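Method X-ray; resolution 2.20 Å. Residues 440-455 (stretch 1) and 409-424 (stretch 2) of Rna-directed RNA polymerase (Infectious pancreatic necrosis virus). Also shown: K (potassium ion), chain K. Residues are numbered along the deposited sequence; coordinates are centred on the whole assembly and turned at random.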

ATOM      1  N   TRP B 440     -20.975 -10.480  -7.319  1.00 54.87           N
ATOM      2  CA  TRP B 440     -19.901  -9.605  -6.857  1.00 54.07           C
ATOM      3  C   TRP B 440     -20.000  -9.319  -5.350  1.00 56.67           C
ATOM      4  O   TRP B 440     -18.960  -9.161  -4.711  1.00 53.60           O
ATOM      5  CB  TRP B 440     -19.829  -8.327  -7.681  1.00 52.81           C
ATOM      6  CG  TRP B 440     -18.964  -8.514  -8.890  1.00 54.24           C
ATOM      7  CD1 TRP B 440     -19.360  -8.923 -10.133  1.00 58.65           C
ATOM      8  CD2 TRP B 440     -17.534  -8.410  -8.936  1.00 52.64           C
ATOM      9  NE1 TRP B 440     -18.271  -9.001 -10.973  1.00 58.01           N
ATOM     10  CE2 TRP B 440     -17.137  -8.690 -10.263  1.00 57.50           C
ATOM     11  CE3 TRP B 440     -16.550  -8.081  -7.986  1.00 52.31           C
ATOM     12  CZ2 TRP B 440     -15.793  -8.689 -10.655  1.00 55.75           C
ATOM     13  CZ3 TRP B 440     -15.225  -8.032  -8.388  1.00 52.82           C
ATOM     14  CH2 TRP B 440     -14.856  -8.339  -9.707  1.00 53.93           C
ATOM     15  N   ALA B 441     -21.221  -9.331  -4.771  1.00 55.12           N
ATOM     16  CA  ALA B 441     -21.422  -9.198  -3.313  1.00 54.23           C
ATOM     17  C   ALA B 441     -20.845 -10.442  -2.615  1.00 56.31           C
ATOM     18  O   ALA B 441     -20.242 -10.306  -1.559  1.00 55.01           O
ATOM     19  CB  ALA B 441     -22.909  -9.049  -2.984  1.00 56.44           C
ATOM     20  N   THR B 442     -20.960 -11.632  -3.249  1.00 53.20           N
ATOM     21  CA  THR B 442     -20.427 -12.903  -2.741  1.00 53.39           C
ATOM     22  C   THR B 442     -18.901 -12.871  -2.769  1.00 56.48           C
ATOM     23  O   THR B 442     -18.264 -13.226  -1.776  1.00 55.01           O
ATOM     24  CB  THR B 442     -20.980 -14.084  -3.563  1.00 59.93           C
ATOM     25  OG1 THR B 442     -22.401 -14.019  -3.524  1.00 60.90           O
ATOM     26  CG2 THR B 442     -20.509 -15.451  -3.039  1.00 60.68           C
ATOM     27  N   PHE B 443     -18.313 -12.449  -3.908  1.00 53.10           N
ATOM     28  CA  PHE B 443     -16.866 -12.366  -4.006  1.00 51.40           C
ATOM     29  C   PHE B 443     -16.335 -11.408  -2.974  1.00 55.66           C
ATOM     30  O   PHE B 443     -15.476 -11.803  -2.189  1.00 56.97           O
ATOM     31  CB  PHE B 443     -16.402 -11.947  -5.412  1.00 52.45           C
ATOM     32  CG  PHE B 443     -14.913 -11.686  -5.476  1.00 51.15           C
ATOM     33  CD1 PHE B 443     -13.997 -12.729  -5.323  1.00 53.44           C
ATOM     34  CD2 PHE B 443     -14.424 -10.387  -5.592  1.00 50.93           C
ATOM     35  CE1 PHE B 443     -12.614 -12.483  -5.325  1.00 53.20           C
ATOM     36  CE2 PHE B 443     -13.040 -10.135  -5.580  1.00 52.18           C
ATOM     37  CZ  PHE B 443     -12.144 -11.185  -5.447  1.00 50.40           C
ATOM     38  N   ALA B 444     -16.870 -10.174  -2.933  1.00 50.32           N
ATOM     39  CA  ALA B 444     -16.369  -9.123  -2.042  1.00 47.87           C
ATOM     40  C   ALA B 444     -16.557  -9.428  -0.562  1.00 51.31           C
ATOM     41  O   ALA B 444     -15.603  -9.270   0.204  1.00 48.69           O
ATOM     42  CB  ALA B 444     -17.025  -7.791  -2.382  1.00 48.45           C
ATOM     43  N   MET B 445     -17.761  -9.877  -0.160  1.00 49.41           N
ATOM     44  CA  MET B 445     -18.083 -10.090   1.249  1.00 48.72           C
ATOM     45  C   MET B 445     -17.761 -11.465   1.782  1.00 53.21           C
ATOM     46  O   MET B 445     -17.356 -11.587   2.935  1.00 52.56           O
ATOM     47  CB  MET B 445     -19.588  -9.824   1.520  1.00 51.84           C
ATOM     48  CG  MET B 445     -20.085  -8.424   1.110  1.00 54.55           C
ATOM     49  SD  MET B 445     -19.065  -7.006   1.657  1.00 56.43           S
ATOM     50  CE  MET B 445     -19.187  -7.164   3.421  1.00 52.31           C
ATOM     51  N   ASN B 446     -17.998 -12.495   0.993  1.00 51.38           N
ATOM     52  CA  ASN B 446     -17.920 -13.850   1.503  1.00 51.97           C
ATOM     53  C   ASN B 446     -16.660 -14.613   1.158  1.00 55.72           C
ATOM     54  O   ASN B 446     -16.380 -15.595   1.844  1.00 55.66           O
ATOM     55  CB  ASN B 446     -19.143 -14.649   1.008  1.00 53.48           C
ATOM     56  CG  ASN B 446     -20.472 -14.013   1.339  1.00 63.54           C
ATOM     57  OD1 ASN B 446     -21.156 -13.498   0.473  1.00 58.03           O
ATOM     58  ND2 ASN B 446     -20.887 -14.063   2.588  1.00 58.40           N
ATOM     59  N   VAL B 447     -15.922 -14.227   0.104  1.00 52.37           N
ATOM     60  CA  VAL B 447     -14.752 -15.026  -0.286  1.00 51.84           C
ATOM     61  C   VAL B 447     -13.446 -14.219  -0.279  1.00 53.58           C
ATOM     62  O   VAL B 447     -12.470 -14.679   0.313  1.00 52.19           O
ATOM     63  CB  VAL B 447     -14.986 -15.712  -1.668  1.00 56.43           C
ATOM     64  CG1 VAL B 447     -13.741 -16.447  -2.170  1.00 55.58           C
ATOM     65  CG2 VAL B 447     -16.197 -16.648  -1.632  1.00 57.81           C
ATOM     66  N   ALA B 448     -13.408 -13.065  -0.967  1.00 49.92           N
ATOM     67  CA  ALA B 448     -12.200 -12.249  -1.137  1.00 48.12           C
ATOM     68  C   ALA B 448     -11.397 -12.021   0.161  1.00 50.08           C
ATOM     69  O   ALA B 448     -10.193 -12.235   0.098  1.00 49.34           O
ATOM     70  CB  ALA B 448     -12.531 -10.908  -1.784  1.00 48.43           C
ATOM     71  N   PRO B 449     -11.969 -11.641   1.333  1.00 45.92           N
ATOM     72  CA  PRO B 449     -11.124 -11.431   2.518  1.00 44.47           C
ATOM     73  C   PRO B 449     -10.259 -12.641   2.900  1.00 49.34           C
ATOM     74  O   PRO B 449      -9.125 -12.420   3.342  1.00 46.75           O
ATOM     75  CB  PRO B 449     -12.130 -11.081   3.616  1.00 46.47           C
ATOM     76  CG  PRO B 449     -13.282 -10.459   2.880  1.00 51.95           C
ATOM     77  CD  PRO B 449     -13.382 -11.307   1.638  1.00 48.46           C
ATOM     78  N   SER B 450     -10.731 -13.897   2.667  1.00 48.12           N
ATOM     79  CA  SER B 450      -9.955 -15.103   3.024  1.00 48.54           C
ATOM     80  C   SER B 450      -8.993 -15.536   1.927  1.00 52.28           C
ATOM     81  O   SER B 450      -8.209 -16.469   2.124  1.00 51.95           O
ATOM     82  CB  SER B 450     -10.867 -16.259   3.417  1.00 51.22           C
ATOM     83  OG  SER B 450     -11.278 -16.080   4.759  1.00 56.62           O
ATOM     84  N   MET B 451      -8.996 -14.836   0.811  1.00 49.89           N
ATOM     85  CA  MET B 451      -8.048 -15.145  -0.245  1.00 51.09           C
ATOM     86  C   MET B 451      -6.712 -14.441   0.004  1.00 50.71           C
ATOM     87  O   MET B 451      -5.683 -14.921  -0.455  1.00 48.66           O
ATOM     88  CB  MET B 451      -8.620 -14.763  -1.605  1.00 54.91           C
ATOM     89  CG  MET B 451      -9.632 -15.778  -2.113  1.00 62.56           C
ATOM     90  SD  MET B 451     -10.379 -15.118  -3.598  1.00 70.06           S
ATOM     91  CE  MET B 451      -9.291 -15.785  -4.822  1.00 67.32           C
ATOM     92  N   VAL B 452      -6.722 -13.310   0.729  1.00 47.22           N
ATOM     93  CA  VAL B 452      -5.493 -12.526   0.936  1.00 45.94           C
ATOM     94  C   VAL B 452      -5.211 -12.267   2.441  1.00 48.10           C
ATOM     95  O   VAL B 452      -4.150 -11.734   2.763  1.00 46.96           O
ATOM     96  CB  VAL B 452      -5.487 -11.208   0.102  1.00 48.55           C
ATOM     97  CG1 VAL B 452      -5.555 -11.504  -1.395  1.00 49.42           C
ATOM     98  CG2 VAL B 452      -6.600 -10.255   0.514  1.00 47.72           C
ATOM     99  N   VAL B 453      -6.128 -12.682   3.352  1.00 44.59           N
ATOM    100  CA  VAL B 453      -5.934 -12.511   4.806  1.00 43.97           C
ATOM    101  C   VAL B 453      -6.036 -13.873   5.490  1.00 49.57           C
ATOM    102  O   VAL B 453      -7.040 -14.585   5.317  1.00 49.86           O
ATOM    103  CB  VAL B 453      -6.881 -11.478   5.474  1.00 46.44           C
ATOM    104  CG1 VAL B 453      -6.431 -11.188   6.905  1.00 45.21           C
ATOM    105  CG2 VAL B 453      -7.011 -10.186   4.648  1.00 44.90           C
ATOM    106  N   ASP B 454      -4.973 -14.225   6.281  1.00 45.83           N
ATOM    107  CA  ASP B 454      -4.811 -15.480   7.034  1.00 46.09           C
ATOM    108  C   ASP B 454      -4.910 -16.691   6.110  1.00 51.71           C
ATOM    109  O   ASP B 454      -5.518 -17.702   6.479  1.00 53.04           O
ATOM    110  CB  ASP B 454      -5.848 -15.599   8.187  1.00 48.14           C
ATOM    111  CG  ASP B 454      -5.629 -14.685   9.376  1.00 58.43           C
ATOM    112  OD1 ASP B 454      -4.476 -14.243   9.587  1.00 59.35           O
ATOM    113  OD2 ASP B 454      -6.602 -14.431  10.111  1.00 67.87           O
ATOM    114  N   SER B 455      -4.313 -16.588   4.910  1.00 47.44           N
ATOM    115  CA  SER B 455      -4.346 -17.644   3.908  1.00 46.64           C
ATOM    116  C   SER B 455      -2.953 -18.292   3.814  1.00 50.57           C
ATOM    117  O   SER B 455      -2.504 -18.799   4.840  1.00 51.35           O
ATOM    118  CB  SER B 455      -4.881 -17.128   2.570  1.00 46.78           C
ATOM    119  OG  SER B 455      -3.960 -16.339   1.843  1.00 51.51           O
TER
HETATM  120  K     K K1002      -2.063  -8.269  17.249  1.00 43.70           K
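Stretch 2 409-424: NCTPQHMQAMMYYLLT

Stretch 2 enters through Asn409, Cys410 and Thr411 and then forms a helix from Pro412 to Thr424, which continues later in the chain and widens to a pi-type turn at 422-424. Thr411 occupies the N-cap position: its OG1 accepts a hydrogen bond from His414 N at 3.2 Å, while Thr411 N donates to His414 ND1 at 3.0 Å. The helix of stretch 1, already under way at Trp440, is less regular. It widens into a pi-type turn at 443-447, where Ala448 N reaches Phe443 O at 2.7 Å, and it kinks at Pro449 and Ser450, whose N atoms have no bond to the turn before; proline has no amide hydrogen, and Ser450 N bonds instead to Val447 O at 3.0 Å. Beyond the helix, Val453 and Asp454 lie in loop.

The two helices run in roughly opposing directions, with 138° between their N-to-C vectors and a closest axial approach of 8.4 Å. The register therefore reverses: the nearest CA atoms pair Ala441 with Leu423, Ala444 with Met419, Met445 with Gln416 and Pro449 with Pro412. The corresponding CA-CA distances fall from 8.1 Å for Ala441-Leu423 to 5.0 Å for Pro449-Pro412, so the backbones draw together toward the start of the stretch 2 helix. The contact buries 770 Å², both sides summed.

The small side chain of Ala444 points toward stretch 2, its CB lying 3.9 Å from Met419 SD and 4.1 Å from Leu423 CD1. Met445 starts sideways, but its m, m, m conformation brings its end nearer, and it fits as a knob among Gln416, Met419, Tyr420 and Leu423. Its SD lies 3.7 Å from Met419 CB and its CE 3.8 Å from Tyr420 CB. The backbone of the same residue supplies the direct hydrogen bond between the stretches: Gln416 NE2 donates to Met445 O at 2.7 Å and an angle of 169°. Within the widened turn Ala448 N donates to Phe443 O, while Val447 N makes only weak bonds, to Thr442 O and Phe443 O, and none of the helix amides of stretch 1 uses Met445 O, which is left to the glutamine.

Farther along, Pro449 CB packs 3.3 Å from Pro412 O and 4.1 Å from Met415 CB. Met415, extended with all three chi angles t, carries its sulfur to the valines, with SD 3.5 Å from Val452 CG2 and 3.8 Å from Val453 CG2. Val453 CG1 lies 3.4 Å from Pro412 N, covering the start of the helix. Asp454 OD2 approaches Pro412 CD at 3.2 Å, and water 1 bridges the stretches, lying 2.8 Å from Asp454 OD2 and 2.9 Å from Cys410 O.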

ATOM      1  N   ASN B 409      -1.587  -7.762  12.050  1.00 40.11           N
ATOM      2  CA  ASN B 409      -2.723  -7.498  12.966  1.00 39.44           C
ATOM      3  C   ASN B 409      -4.089  -7.670  12.268  1.00 43.18           C
ATOM      4  O   ASN B 409      -5.137  -7.655  12.922  1.00 41.18           O
ATOM      5  CB  ASN B 409      -2.635  -6.079  13.526  1.00 36.71           C
ATOM      6  CG  ASN B 409      -1.426  -5.833  14.389  1.00 43.96           C
ATOM      7  OD1 ASN B 409      -1.388  -6.163  15.574  1.00 39.50           O
ATOM      8  ND2 ASN B 409      -0.426  -5.205  13.830  1.00 34.23           N
ATOM      9  N   CYS B 410      -4.075  -7.779  10.937  1.00 40.95           N
ATOM     10  CA  CYS B 410      -5.296  -7.873  10.147  1.00 41.74           C
ATOM     11  C   CYS B 410      -5.959  -9.244  10.224  1.00 48.09           C
ATOM     12  O   CYS B 410      -5.305 -10.274  10.073  1.00 49.54           O
ATOM     13  CB  CYS B 410      -5.012  -7.484   8.703  1.00 40.86           C
ATOM     14  SG  CYS B 410      -6.488  -7.092   7.740  1.00 45.20           S
ATOM     15  N   THR B 411      -7.273  -9.243  10.494  1.00 45.29           N
ATOM     16  CA  THR B 411      -8.106 -10.437  10.468  1.00 46.19           C
ATOM     17  C   THR B 411      -8.899 -10.405   9.150  1.00 52.10           C
ATOM     18  O   THR B 411      -9.146  -9.302   8.638  1.00 50.85           O
ATOM     19  CB  THR B 411      -9.068 -10.534  11.677  1.00 49.00           C
ATOM     20  OG1 THR B 411     -10.074  -9.528  11.551  1.00 41.51           O
ATOM     21  CG2 THR B 411      -8.356 -10.460  13.029  1.00 49.09           C
ATOM     22  N   PRO B 412      -9.389 -11.556   8.611  1.00 49.24           N
ATOM     23  CA  PRO B 412     -10.232 -11.485   7.402  1.00 49.12           C
ATOM     24  C   PRO B 412     -11.442 -10.559   7.623  1.00 50.54           C
ATOM     25  O   PRO B 412     -11.866  -9.881   6.688  1.00 50.01           O
ATOM     26  CB  PRO B 412     -10.647 -12.942   7.178  1.00 52.62           C
ATOM     27  CG  PRO B 412      -9.533 -13.747   7.825  1.00 57.81           C
ATOM     28  CD  PRO B 412      -9.201 -12.953   9.057  1.00 52.10           C
ATOM     29  N   GLN B 413     -11.917 -10.456   8.887  1.00 46.18           N
ATOM     30  CA  GLN B 413     -13.049  -9.628   9.313  1.00 46.65           C
ATOM     31  C   GLN B 413     -12.761  -8.130   9.193  1.00 49.69           C
ATOM     32  O   GLN B 413     -13.693  -7.371   8.942  1.00 51.79           O
ATOM     33  CB  GLN B 413     -13.499  -9.985  10.740  1.00 49.15           C
ATOM     34  CG  GLN B 413     -14.271 -11.342  10.812  1.00 50.81           C
ATOM     35  CD  GLN B 413     -13.365 -12.566  10.687  1.00 60.18           C
ATOM     36  OE1 GLN B 413     -12.155 -12.517  10.973  1.00 51.62           O
ATOM     37  NE2 GLN B 413     -13.909 -13.676  10.214  1.00 50.49           N
ATOM     38  N   HIS B 414     -11.495  -7.702   9.338  1.00 43.50           N
ATOM     39  CA  HIS B 414     -11.118  -6.297   9.116  1.00 41.56           C
ATOM     40  C   HIS B 414     -11.318  -5.947   7.639  1.00 44.88           C
ATOM     41  O   HIS B 414     -11.908  -4.913   7.326  1.00 44.78           O
ATOM     42  CB  HIS B 414      -9.665  -6.032   9.516  1.00 39.91           C
ATOM     43  CG  HIS B 414      -9.438  -5.928  10.985  1.00 42.80           C
ATOM     44  ND1 HIS B 414      -8.853  -6.965  11.691  1.00 44.80           N
ATOM     45  CD2 HIS B 414      -9.692  -4.901  11.833  1.00 43.58           C
ATOM     46  CE1 HIS B 414      -8.775  -6.544  12.948  1.00 44.14           C
ATOM     47  NE2 HIS B 414      -9.265  -5.306  13.083  1.00 44.07           N
ATOM     48  N   MET B 415     -10.855  -6.837   6.730  1.00 39.88           N
ATOM     49  CA  MET B 415     -11.011  -6.608   5.292  1.00 39.35           C
ATOM     50  C   MET B 415     -12.485  -6.674   4.891  1.00 45.72           C
ATOM     51  O   MET B 415     -12.912  -5.912   4.027  1.00 45.57           O
ATOM     52  CB  MET B 415     -10.184  -7.610   4.479  1.00 40.44           C
ATOM     53  CG  MET B 415     -10.304  -7.389   2.994  1.00 41.99           C
ATOM     54  SD  MET B 415      -9.006  -8.216   2.099  1.00 44.99           S
ATOM     55  CE  MET B 415      -9.628  -8.012   0.456  1.00 41.89           C
ATOM     56  N   GLN B 416     -13.257  -7.578   5.527  1.00 43.41           N
ATOM     57  CA  GLN B 416     -14.682  -7.713   5.273  1.00 43.86           C
ATOM     58  C   GLN B 416     -15.416  -6.400   5.620  1.00 47.53           C
ATOM     59  O   GLN B 416     -16.297  -5.989   4.868  1.00 45.97           O
ATOM     60  CB  GLN B 416     -15.245  -8.885   6.071  1.00 45.60           C
ATOM     61  CG  GLN B 416     -16.667  -9.252   5.665  1.00 47.47           C
ATOM     62  CD  GLN B 416     -17.111 -10.476   6.389  1.00 56.27           C
ATOM     63  OE1 GLN B 416     -17.114 -10.522   7.623  1.00 49.00           O
ATOM     64  NE2 GLN B 416     -17.485 -11.491   5.639  1.00 44.23           N
ATOM     65  N   ALA B 417     -15.044  -5.750   6.748  1.00 46.18           N
ATOM     66  CA  ALA B 417     -15.613  -4.458   7.177  1.00 45.88           C
ATOM     67  C   ALA B 417     -15.244  -3.347   6.168  1.00 48.52           C
ATOM     68  O   ALA B 417     -16.076  -2.485   5.874  1.00 50.03           O
ATOM     69  CB  ALA B 417     -15.131  -4.099   8.577  1.00 45.48           C
ATOM     70  N   MET B 418     -14.024  -3.400   5.600  1.00 43.61           N
ATOM     71  CA  MET B 418     -13.602  -2.439   4.562  1.00 41.09           C
ATOM     72  C   MET B 418     -14.460  -2.669   3.292  1.00 44.99           C
ATOM     73  O   MET B 418     -14.910  -1.697   2.679  1.00 45.49           O
ATOM     74  CB  MET B 418     -12.101  -2.562   4.261  1.00 41.00           C
ATOM     75  CG  MET B 418     -11.617  -1.656   3.101  1.00 43.19           C
ATOM     76  SD  MET B 418     -12.076   0.102   3.248  1.00 45.92           S
ATOM     77  CE  MET B 418     -11.227   0.559   4.801  1.00 40.29           C
ATOM     78  N   MET B 419     -14.696  -3.947   2.923  1.00 40.21           N
ATOM     79  CA  MET B 419     -15.541  -4.327   1.773  1.00 41.06           C
ATOM     80  C   MET B 419     -16.968  -3.815   1.971  1.00 45.22           C
ATOM     81  O   MET B 419     -17.582  -3.320   1.019  1.00 45.15           O
ATOM     82  CB  MET B 419     -15.541  -5.861   1.554  1.00 43.14           C
ATOM     83  CG  MET B 419     -14.299  -6.359   0.846  1.00 45.01           C
ATOM     84  SD  MET B 419     -14.143  -5.704  -0.833  1.00 47.70           S
ATOM     85  CE  MET B 419     -13.068  -6.947  -1.565  1.00 44.21           C
ATOM     86  N   TYR B 420     -17.479  -3.904   3.222  1.00 40.43           N
ATOM     87  CA  TYR B 420     -18.799  -3.386   3.579  1.00 40.89           C
ATOM     88  C   TYR B 420     -18.848  -1.868   3.303  1.00 45.79           C
ATOM     89  O   TYR B 420     -19.780  -1.390   2.670  1.00 47.19           O
ATOM     90  CB  TYR B 420     -19.109  -3.698   5.056  1.00 40.87           C
ATOM     91  CG  TYR B 420     -20.405  -3.088   5.541  1.00 43.42           C
ATOM     92  CD1 TYR B 420     -21.616  -3.762   5.391  1.00 45.57           C
ATOM     93  CD2 TYR B 420     -20.424  -1.832   6.148  1.00 43.83           C
ATOM     94  CE1 TYR B 420     -22.817  -3.189   5.800  1.00 44.84           C
ATOM     95  CE2 TYR B 420     -21.620  -1.248   6.557  1.00 46.59           C
ATOM     96  CZ  TYR B 420     -22.814  -1.937   6.391  1.00 54.39           C
ATOM     97  OH  TYR B 420     -23.999  -1.376   6.806  1.00 56.49           O
ATOM     98  N   TYR B 421     -17.830  -1.124   3.782  1.00 42.56           N
ATOM     99  CA  TYR B 421     -17.728   0.326   3.615  1.00 42.37           C
ATOM    100  C   TYR B 421     -17.668   0.726   2.132  1.00 45.66           C
ATOM    101  O   TYR B 421     -18.392   1.632   1.722  1.00 45.53           O
ATOM    102  CB  TYR B 421     -16.505   0.865   4.372  1.00 42.22           C
ATOM    103  CG  TYR B 421     -16.331   2.360   4.242  1.00 42.09           C
ATOM    104  CD1 TYR B 421     -17.260   3.240   4.789  1.00 45.00           C
ATOM    105  CD2 TYR B 421     -15.237   2.896   3.576  1.00 41.55           C
ATOM    106  CE1 TYR B 421     -17.117   4.618   4.656  1.00 44.76           C
ATOM    107  CE2 TYR B 421     -15.074   4.274   3.444  1.00 42.01           C
ATOM    108  CZ  TYR B 421     -16.025   5.131   3.974  1.00 48.37           C
ATOM    109  OH  TYR B 421     -15.857   6.484   3.870  1.00 48.03           O
ATOM    110  N   LEU B 422     -16.854   0.028   1.325  1.00 41.89           N
ATOM    111  CA  LEU B 422     -16.731   0.315  -0.106  1.00 41.88           C
ATOM    112  C   LEU B 422     -18.034   0.031  -0.869  1.00 48.96           C
ATOM    113  O   LEU B 422     -18.412   0.816  -1.730  1.00 48.82           O
ATOM    114  CB  LEU B 422     -15.587  -0.502  -0.728  1.00 41.24           C
ATOM    115  CG  LEU B 422     -14.130  -0.179  -0.272  1.00 45.05           C
ATOM    116  CD1 LEU B 422     -13.159  -1.137  -0.902  1.00 45.25           C
ATOM    117  CD2 LEU B 422     -13.709   1.238  -0.663  1.00 45.91           C
ATOM    118  N   LEU B 423     -18.724  -1.083  -0.554  1.00 47.87           N
ATOM    119  CA  LEU B 423     -19.951  -1.462  -1.261  1.00 49.94           C
ATOM    120  C   LEU B 423     -21.164  -0.640  -0.841  1.00 53.09           C
ATOM    121  O   LEU B 423     -22.047  -0.457  -1.663  1.00 52.89           O
ATOM    122  CB  LEU B 423     -20.257  -2.961  -1.118  1.00 50.79           C
ATOM    123  CG  LEU B 423     -19.794  -3.850  -2.287  1.00 55.38           C
ATOM    124  CD1 LEU B 423     -18.257  -3.883  -2.396  1.00 53.23           C
ATOM    125  CD2 LEU B 423     -20.335  -5.267  -2.139  1.00 58.06           C
ATOM    126  N   THR B 424     -21.195  -0.112   0.398  1.00 49.61           N
ATOM    127  CA  THR B 424     -22.328   0.693   0.860  1.00 50.57           C
ATOM    128  C   THR B 424     -22.113   2.189   0.529  1.00 54.80           C
ATOM    129  O   THR B 424     -23.039   2.835   0.078  1.00 55.68           O
ATOM    130  CB  THR B 424     -22.614   0.476   2.375  1.00 56.74           C
ATOM    131  OG1 THR B 424     -21.459   0.793   3.151  1.00 54.12           O
ATOM    132  CG2 THR B 424     -23.053  -0.945   2.700  1.00 57.08           C
TER
HETATM  133  O   HOH W   1      -5.389 -12.635  11.831  1.00 45.97           O